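PDB 5FOF: leucyl-trna synthetase from Plasmodium knowlesi, which attaches leucine to its cognate tRNA at the expense of ATP, the fragment here being the editing domain, which in this family hydrolyses mischarged tRNA. Local coordinates for residues Y47-K55 / L171-L182. Numbering follows the deposited sequence.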
# COMPACT_ATOMS: atom_id res chain seq x y z
N TYR A 47 -8.15 -7.72 15.06
CA TYR A 47 -8.20 -8.95 15.84
C TYR A 47 -9.46 -9.77 15.59
O TYR A 47 -9.40 -10.99 15.54
CB TYR A 47 -8.05 -8.69 17.34
CG TYR A 47 -7.87 -9.96 18.12
CD1 TYR A 47 -6.78 -10.77 17.90
CD2 TYR A 47 -8.82 -10.39 19.05
CE1 TYR A 47 -6.60 -11.96 18.60
CE2 TYR A 47 -8.65 -11.58 19.75
CZ TYR A 47 -7.54 -12.36 19.51
OH TYR A 47 -7.35 -13.55 20.18
N GLU A 48 -10.60 -9.10 15.40
CA GLU A 48 -11.81 -9.82 15.04
C GLU A 48 -11.54 -10.67 13.81
O GLU A 48 -11.73 -11.89 13.86
CB GLU A 48 -12.98 -8.88 14.76
CG GLU A 48 -14.29 -9.63 14.54
CD GLU A 48 -15.35 -8.78 13.90
OE1 GLU A 48 -15.47 -7.58 14.28
OE2 GLU A 48 -16.08 -9.30 13.03
N ILE A 49 -11.06 -10.00 12.75
CA ILE A 49 -10.72 -10.64 11.48
C ILE A 49 -9.78 -11.83 11.70
O ILE A 49 -9.95 -12.88 11.10
CB ILE A 49 -10.13 -9.62 10.45
CG1 ILE A 49 -11.22 -8.65 9.98
CG2 ILE A 49 -9.51 -10.29 9.23
CD1 ILE A 49 -10.68 -7.31 9.52
N TYR A 50 -8.80 -11.66 12.58
CA TYR A 50 -7.86 -12.73 12.86
C TYR A 50 -8.55 -13.97 13.46
O TYR A 50 -8.21 -15.09 13.07
CB TYR A 50 -6.74 -12.23 13.76
CG TYR A 50 -5.78 -13.31 14.21
CD1 TYR A 50 -4.66 -13.65 13.45
CD2 TYR A 50 -5.99 -14.00 15.42
CE1 TYR A 50 -3.78 -14.64 13.88
CE2 TYR A 50 -5.11 -14.99 15.85
CZ TYR A 50 -4.01 -15.30 15.07
OH TYR A 50 -3.16 -16.27 15.51
N LEU A 51 -9.49 -13.77 14.40
CA LEU A 51 -10.20 -14.88 15.08
C LEU A 51 -11.09 -15.63 14.13
O LEU A 51 -11.10 -16.86 14.13
CB LEU A 51 -11.08 -14.37 16.22
CG LEU A 51 -10.41 -13.73 17.43
CD1 LEU A 51 -11.48 -13.25 18.39
CD2 LEU A 51 -9.44 -14.68 18.12
N ARG A 52 -11.84 -14.89 13.33
CA ARG A 52 -12.66 -15.50 12.29
C ARG A 52 -11.81 -16.35 11.33
O ARG A 52 -12.17 -17.48 11.03
CB ARG A 52 -13.43 -14.42 11.52
CG ARG A 52 -14.46 -14.96 10.54
CD ARG A 52 -14.90 -13.90 9.54
NE ARG A 52 -15.36 -12.67 10.21
CZ ARG A 52 -14.86 -11.43 10.05
NH1 ARG A 52 -13.85 -11.19 9.22
NH2 ARG A 52 -15.40 -10.41 10.72
N ASN A 53 -10.67 -15.83 10.87
CA ASN A 53 -9.83 -16.57 9.91
C ASN A 53 -8.85 -17.57 10.55
O ASN A 53 -8.23 -18.37 9.83
CB ASN A 53 -9.12 -15.62 8.93
CG ASN A 53 -10.06 -15.12 7.84
OD1 ASN A 53 -10.14 -15.71 6.76
ND2 ASN A 53 -10.79 -14.03 8.12
N LYS A 54 -8.72 -17.53 11.88
CA LYS A 54 -8.04 -18.59 12.65
C LYS A 54 -8.75 -19.94 12.46
O LYS A 54 -8.10 -20.92 12.09
CB LYS A 54 -8.00 -18.22 14.14
CG LYS A 54 -7.24 -19.20 15.03
CD LYS A 54 -6.44 -18.49 16.13
CE LYS A 54 -7.31 -17.83 17.20
NZ LYS A 54 -7.41 -18.62 18.46
N LYS A 55 -10.06 -19.95 12.70
CA LYS A 55 -10.93 -21.14 12.53
C LYS A 55 -10.64 -22.00 11.28
O LYS A 55 -10.57 -23.23 11.37
CB LYS A 55 -12.41 -20.72 12.54
CG LYS A 55 -12.96 -20.44 13.93
CD LYS A 55 -13.83 -19.19 13.98
CE LYS A 55 -15.08 -19.29 13.12
NZ LYS A 55 -15.88 -18.03 13.20
N LEU A 171 1.98 -15.17 10.54
CA LEU A 171 0.95 -15.26 11.57
C LEU A 171 -0.37 -15.73 10.97
O LEU A 171 -1.10 -16.51 11.61
CB LEU A 171 0.75 -13.94 12.30
CG LEU A 171 1.96 -13.40 13.07
CD1 LEU A 171 1.70 -11.96 13.50
CD2 LEU A 171 2.31 -14.26 14.28
N MET A 172 -0.68 -15.26 9.77
CA MET A 172 -1.85 -15.74 9.06
C MET A 172 -1.83 -15.43 7.58
O MET A 172 -1.05 -14.62 7.13
CB MET A 172 -3.15 -15.20 9.71
CG MET A 172 -3.79 -13.97 9.08
SD MET A 172 -5.28 -13.37 9.91
CE MET A 172 -6.06 -14.92 10.38
N LYS A 173 -2.73 -16.06 6.86
CA LYS A 173 -2.89 -15.92 5.42
C LYS A 173 -4.37 -15.64 5.17
O LYS A 173 -5.22 -16.46 5.53
CB LYS A 173 -2.47 -17.24 4.80
CG LYS A 173 -2.68 -17.43 3.31
CD LYS A 173 -2.10 -18.81 2.95
CE LYS A 173 -2.31 -19.20 1.51
NZ LYS A 173 -1.45 -20.38 1.19
N ILE A 174 -4.69 -14.48 4.60
CA ILE A 174 -6.09 -14.11 4.36
C ILE A 174 -6.31 -13.44 3.03
O ILE A 174 -5.43 -12.75 2.51
CB ILE A 174 -6.64 -13.17 5.46
CG1 ILE A 174 -5.60 -12.11 5.83
CG2 ILE A 174 -7.07 -13.98 6.67
CD1 ILE A 174 -6.21 -10.91 6.50
N LYS A 175 -7.52 -13.63 2.50
CA LYS A 175 -7.90 -13.01 1.24
C LYS A 175 -8.15 -11.55 1.50
O LYS A 175 -8.60 -11.17 2.58
CB LYS A 175 -9.16 -13.66 0.63
CG LYS A 175 -8.94 -14.99 -0.06
CD LYS A 175 -10.03 -15.28 -1.09
CE LYS A 175 -9.92 -16.69 -1.67
NZ LYS A 175 -10.72 -16.84 -2.92
N GLY A 176 -7.87 -10.72 0.50
CA GLY A 176 -8.07 -9.30 0.59
C GLY A 176 -9.48 -8.88 0.95
O GLY A 176 -9.66 -7.81 1.51
N GLU A 177 -10.45 -9.71 0.56
CA GLU A 177 -11.85 -9.68 1.03
C GLU A 177 -11.98 -9.34 2.49
O GLU A 177 -12.79 -8.52 2.87
CB GLU A 177 -12.47 -11.08 0.89
CG GLU A 177 -13.19 -11.37 -0.41
CD GLU A 177 -13.75 -12.78 -0.44
OE1 GLU A 177 -13.12 -13.71 0.12
OE2 GLU A 177 -14.83 -12.94 -1.04
N GLU A 178 -11.20 -10.04 3.30
CA GLU A 178 -11.26 -9.94 4.75
C GLU A 178 -10.81 -8.58 5.25
O GLU A 178 -11.34 -8.07 6.23
CB GLU A 178 -10.41 -11.05 5.40
CG GLU A 178 -10.84 -12.48 5.05
CD GLU A 178 -12.24 -12.82 5.54
OE1 GLU A 178 -12.55 -12.55 6.73
OE2 GLU A 178 -13.04 -13.38 4.75
N LEU A 179 -9.84 -7.98 4.57
CA LEU A 179 -9.33 -6.66 4.92
C LEU A 179 -10.26 -5.52 4.50
O LEU A 179 -10.18 -4.43 5.05
CB LEU A 179 -7.95 -6.42 4.29
CG LEU A 179 -6.89 -7.47 4.56
CD1 LEU A 179 -5.63 -7.15 3.79
CD2 LEU A 179 -6.60 -7.57 6.04
N VAL A 180 -11.12 -5.74 3.52
CA VAL A 180 -11.93 -4.64 2.99
C VAL A 180 -12.81 -4.03 4.09
O VAL A 180 -13.37 -4.74 4.92
CB VAL A 180 -12.74 -5.08 1.75
CG1 VAL A 180 -13.83 -4.08 1.38
CG2 VAL A 180 -11.80 -5.25 0.58
N GLY A 181 -12.90 -2.71 4.07
CA GLY A 181 -13.62 -1.96 5.08
C GLY A 181 -12.85 -1.59 6.34
O GLY A 181 -13.35 -0.78 7.12
N LEU A 182 -11.66 -2.15 6.55
CA LEU A 182 -10.85 -1.78 7.71
C LEU A 182 -10.52 -0.32 7.68
O LEU A 182 -10.09 0.21 6.65
CB LEU A 182 -9.53 -2.53 7.80
CG LEU A 182 -9.40 -3.66 8.81
CD1 LEU A 182 -7.92 -4.04 8.92
CD2 LEU A 182 -9.98 -3.31 10.19
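Helix 43-55 of the editing domain packs across strand 170-175 and the short helical turn after it, Ile49, Tyr50 and Asn53 meeting Met172, Ile174 and Glu178. The axes of 47-55 and 171-175 run at 89° to each other and approach to 9.1 Å; strand 170-175 pairs antiparallel with strand 102-108 in the domain's mixed sheet. Near the start of the strand, Met172 makes an oblique Met-aromatic contact with Tyr50, Met172 SD lying 3.6 Å from Tyr50 CD1. A bend at chi3 (-38°) carries Met172 CE back over the helix backbone, 3.4 Å from Tyr50 O and also against Asn53 CB. Phe72 meets the Tyr50 ring from outside the pair. Next along, Ile174 CG2 presses on the Asn53 amide, 3.4 Å from Asn53 CG. Ile49 runs alongside Glu178 in the opposite direction, Ile49 CD1 3.4 Å from Glu178 O, and meets Leu182 tip to tip. The polar edge centres on Glu178 OE1, gripped by two donors: Arg52 NH1, almost in line with the C-O bond, in a salt bridge that Arg52 NH2 extends to Glu48, and Asn53 ND2. That amide also makes a weak bond to Ile49 O, and Asn53 ND2 reaches Glu178 OE1 at 2.7 Å from above the carboxylate plane.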